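Local coordinates for type 6 secretion amidase effector 2 (Salmonella typhi, PDB 6WIN), which is a secreted antibacterial toxin that probably hydrolyses amide bonds of bacterial peptidoglycan as an amidase of the type VI secretion system, at residues Arg64-Asn69 with Ile120-Asn125. Numbering follows the deposited sequence.
Sequences RYPNHN and IRMSNN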
ATOM      1  N   ARG A  64      -7.888  -9.476  -3.380  1.00 15.77           N
ATOM      2  CA  ARG A  64      -8.615  -8.212  -3.439  1.00 18.54           C
ATOM      3  C   ARG A  64      -8.255  -7.300  -2.272  1.00 25.95           C
ATOM      4  O   ARG A  64      -7.787  -7.749  -1.223  1.00 20.26           O
ATOM      5  CB  ARG A  64     -10.131  -8.428  -3.447  1.00 21.39           C
ATOM      6  CG  ARG A  64     -10.583  -9.634  -4.248  1.00 30.07           C
ATOM      7  CD  ARG A  64     -10.519  -9.344  -5.725  1.00 30.92           C
ATOM      8  NE  ARG A  64     -11.217  -8.110  -6.055  1.00 38.08           N
ATOM      9  CZ  ARG A  64     -12.541  -7.983  -6.052  1.00 43.46           C
ATOM     10  NH1 ARG A  64     -13.095  -6.815  -6.359  1.00 42.61           N
ATOM     11  NH2 ARG A  64     -13.314  -9.025  -5.746  1.00 43.40           N
ATOM     12  N   TYR A  65      -8.492  -6.006  -2.470  1.00 19.44           N
ATOM     13  CA  TYR A  65      -8.330  -5.042  -1.386  1.00 23.44           C
ATOM     14  C   TYR A  65      -9.413  -5.287  -0.344  1.00 26.98           C
ATOM     15  O   TYR A  65     -10.597  -5.355  -0.694  1.00 29.96           O
ATOM     16  CB  TYR A  65      -8.421  -3.613  -1.929  1.00 18.70           C
ATOM     17  CG  TYR A  65      -8.087  -2.533  -0.931  1.00 23.87           C
ATOM     18  CD1 TYR A  65      -6.766  -2.199  -0.665  1.00 21.19           C
ATOM     19  CD2 TYR A  65      -9.085  -1.845  -0.257  1.00 25.79           C
ATOM     20  CE1 TYR A  65      -6.451  -1.207   0.236  1.00 25.17           C
ATOM     21  CE2 TYR A  65      -8.775  -0.846   0.659  1.00 22.61           C
ATOM     22  CZ  TYR A  65      -7.456  -0.534   0.894  1.00 22.19           C
ATOM     23  OH  TYR A  65      -7.118   0.451   1.800  1.00 26.24           O
ATOM     24  N   PRO A  66      -9.064  -5.452   0.922  1.00 24.90           N
ATOM     25  CA  PRO A  66     -10.096  -5.723   1.943  1.00 34.69           C
ATOM     26  C   PRO A  66     -10.737  -4.455   2.513  1.00 36.38           C
ATOM     27  O   PRO A  66     -10.383  -3.948   3.576  1.00 33.31           O
ATOM     28  CB  PRO A  66      -9.312  -6.492   3.010  1.00 31.87           C
ATOM     29  CG  PRO A  66      -7.926  -5.934   2.930  1.00 27.46           C
ATOM     30  CD  PRO A  66      -7.703  -5.483   1.493  1.00 28.35           C
ATOM     31  N   ASN A  67     -11.728  -3.931   1.782  1.00 38.40           N
ATOM     32  CA  ASN A  67     -12.455  -2.747   2.242  1.00 39.80           C
ATOM     33  C   ASN A  67     -13.128  -2.991   3.585  1.00 39.10           C
ATOM     34  O   ASN A  67     -13.311  -2.056   4.374  1.00 45.16           O
ATOM     35  CB  ASN A  67     -13.505  -2.336   1.208  1.00 47.63           C
ATOM     36  CG  ASN A  67     -12.910  -2.081  -0.168  1.00 53.24           C
ATOM     37  OD1 ASN A  67     -12.891  -2.971  -1.027  1.00 50.64           O
ATOM     38  ND2 ASN A  67     -12.435  -0.855  -0.389  1.00 52.56           N
ATOM     39  N   HIS A  68     -13.489  -4.236   3.857  1.00 37.33           N
ATOM     40  CA  HIS A  68     -14.201  -4.658   5.052  1.00 41.09           C
ATOM     41  C   HIS A  68     -13.315  -4.743   6.288  1.00 45.64           C
ATOM     42  O   HIS A  68     -13.817  -5.065   7.365  1.00 45.67           O
ATOM     43  CB  HIS A  68     -14.826  -6.024   4.789  1.00 47.51           C
ATOM     44  CG  HIS A  68     -13.878  -7.001   4.157  1.00 52.64           C
ATOM     45  ND1 HIS A  68     -13.584  -6.990   2.809  1.00 42.07           N
ATOM     46  CD2 HIS A  68     -13.149  -8.012   4.692  1.00 51.52           C
ATOM     47  CE1 HIS A  68     -12.722  -7.956   2.540  1.00 48.18           C
ATOM     48  NE2 HIS A  68     -12.442  -8.590   3.665  1.00 49.84           N
ATOM     49  N   ASN A  69     -12.019  -4.478   6.167  1.00 40.09           N
ATOM     50  CA  ASN A  69     -11.064  -4.730   7.236  1.00 38.55           C
ATOM     51  C   ASN A  69     -10.460  -3.398   7.664  1.00 37.56           C
ATOM     52  O   ASN A  69     -10.030  -2.609   6.817  1.00 37.51           O
ATOM     53  CB  ASN A  69      -9.994  -5.720   6.750  1.00 33.22           C
ATOM     54  CG  ASN A  69      -9.042  -6.171   7.845  1.00 37.20           C
ATOM     55  OD1 ASN A  69      -8.794  -5.466   8.824  1.00 39.35           O
ATOM     56  ND2 ASN A  69      -8.488  -7.364   7.669  1.00 45.46           N
ATOM     57  N   ILE A 120      -1.773 -10.829  10.645  1.00 23.23           N
ATOM     58  CA  ILE A 120      -1.738 -10.079  11.901  1.00 23.54           C
ATOM     59  C   ILE A 120      -1.267  -8.651  11.625  1.00 19.79           C
ATOM     60  O   ILE A 120      -0.422  -8.412  10.754  1.00 26.63           O
ATOM     61  CB  ILE A 120      -0.823 -10.749  12.943  1.00 16.59           C
ATOM     62  CG1 ILE A 120       0.597 -10.907  12.390  1.00 17.74           C
ATOM     63  CG2 ILE A 120      -1.371 -12.097  13.357  1.00 25.06           C
ATOM     64  CD1 ILE A 120       1.687 -10.794  13.453  1.00 31.69           C
ATOM     65  N   ARG A 121      -1.829  -7.699  12.377  1.00 21.86           N
ATOM     66  CA  ARG A 121      -1.481  -6.270  12.325  1.00 22.97           C
ATOM     67  C   ARG A 121      -1.259  -5.792  10.888  1.00 19.79           C
ATOM     68  O   ARG A 121      -0.232  -5.201  10.542  1.00 18.28           O
ATOM     69  CB  ARG A 121      -0.262  -5.976  13.205  1.00 26.08           C
ATOM     70  CG  ARG A 121      -0.487  -6.337  14.669  1.00 27.99           C
ATOM     71  CD  ARG A 121       0.790  -6.817  15.348  1.00 33.82           C
ATOM     72  NE  ARG A 121       1.826  -5.792  15.314  1.00 43.24           N
ATOM     73  CZ  ARG A 121       3.072  -5.958  15.743  1.00 43.80           C
ATOM     74  NH1 ARG A 121       3.940  -4.954  15.648  1.00 43.27           N
ATOM     75  NH2 ARG A 121       3.454  -7.120  16.264  1.00 41.15           N
HETATM   76  N   MSE A 122      -2.263  -6.037  10.051  1.00 25.06           N
HETATM   77  CA  MSE A 122      -2.083  -6.094   8.598  1.00 21.83           C
HETATM   78  C   MSE A 122      -1.426  -4.843   7.997  1.00 20.13           C
HETATM   79  O   MSE A 122      -0.436  -4.954   7.271  1.00 19.48           O
HETATM   80  CB  MSE A 122      -3.440  -6.373   7.940  1.00 25.19           C
HETATM   81  CG  MSE A 122      -3.338  -7.136   6.648  1.00 34.11           C
HETATM   82 SE   MSE A 122      -4.964  -7.130   5.611  1.00 33.65          SE
HETATM   83  CE  MSE A 122      -5.650  -8.773   6.529  1.00 33.79           C
ATOM     84  N   SER A 123      -1.950  -3.659   8.329  1.00 23.73           N
ATOM     85  CA  SER A 123      -1.396  -2.415   7.792  1.00 20.14           C
ATOM     86  C   SER A 123       0.042  -2.166   8.239  1.00 20.24           C
ATOM     87  O   SER A 123       0.762  -1.393   7.589  1.00 16.95           O
ATOM     88  CB  SER A 123      -2.278  -1.242   8.213  1.00 17.51           C
ATOM     89  OG  SER A 123      -2.188  -1.046   9.607  1.00 23.68           O
ATOM     90  N   ASN A 124       0.469  -2.791   9.337  1.00 18.96           N
ATOM     91  CA  ASN A 124       1.836  -2.690   9.846  1.00 20.12           C
ATOM     92  C   ASN A 124       2.627  -3.975   9.607  1.00 21.78           C
ATOM     93  O   ASN A 124       3.616  -4.239  10.305  1.00 16.31           O
ATOM     94  CB  ASN A 124       1.817  -2.334  11.336  1.00 20.92           C
ATOM     95  CG  ASN A 124       1.100  -1.024  11.604  1.00 22.31           C
ATOM     96  OD1 ASN A 124       1.290  -0.055  10.884  1.00 24.49           O
ATOM     97  ND2 ASN A 124       0.255  -0.998  12.624  1.00 24.69           N
ATOM     98  N   ASN A 125       2.213  -4.764   8.612  1.00 17.47           N
ATOM     99  CA  ASN A 125       2.787  -6.064   8.273  1.00 19.00           C
ATOM    100  C   ASN A 125       3.341  -5.983   6.856  1.00 15.66           C
ATOM    101  O   ASN A 125       2.569  -5.972   5.891  1.00 17.54           O
ATOM    102  CB  ASN A 125       1.717  -7.157   8.379  1.00 19.70           C
ATOM    103  CG  ASN A 125       2.286  -8.554   8.320  1.00 18.04           C
ATOM    104  OD1 ASN A 125       3.273  -8.818   7.632  1.00 17.25           O
ATOM    105  ND2 ASN A 125       1.664  -9.468   9.063  1.00 18.20           N
TER
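Met122, a selenomethionine, reaches across to Pro66 and Asn69, the first and last residues of a type I beta turn in the loop that follows strand 56-59. Its backbone belongs to a short 3-10 turn at 122-123, in the loop leading to strand 129-133 of the antiparallel sheet. From CB the chain runs through CG, with CG roughly anti to the backbone N (chi1 -150°) and SE anti to CA, an extended course that carries the selenium out to the turn. SE lies 4.2 Å from Pro66 CG, an apolar touch on the proline ring, and 4.1 Å from Asn69 ND2. About the CG-SE bond the chain bends (chi3 -89°) and sends CE to the ND2 end of the Asn69 amide, from obliquely above its plane. Val61 and Ala128 also touch this side chain. The backbone bond from Asn69 N to Pro66 O closes the turn, and Gly71 N donates to Asn69 OD1, which helps fix the amide. Within 120-125, Asn125 ND2 donates a nearly straight bond (168°) to Ile120 O and a second one to Gly111 O. No hydrogen bond crosses between 64-69 and 120-125; their nearest approach is Met122 CE to Asn69 ND2, 3.4 Å.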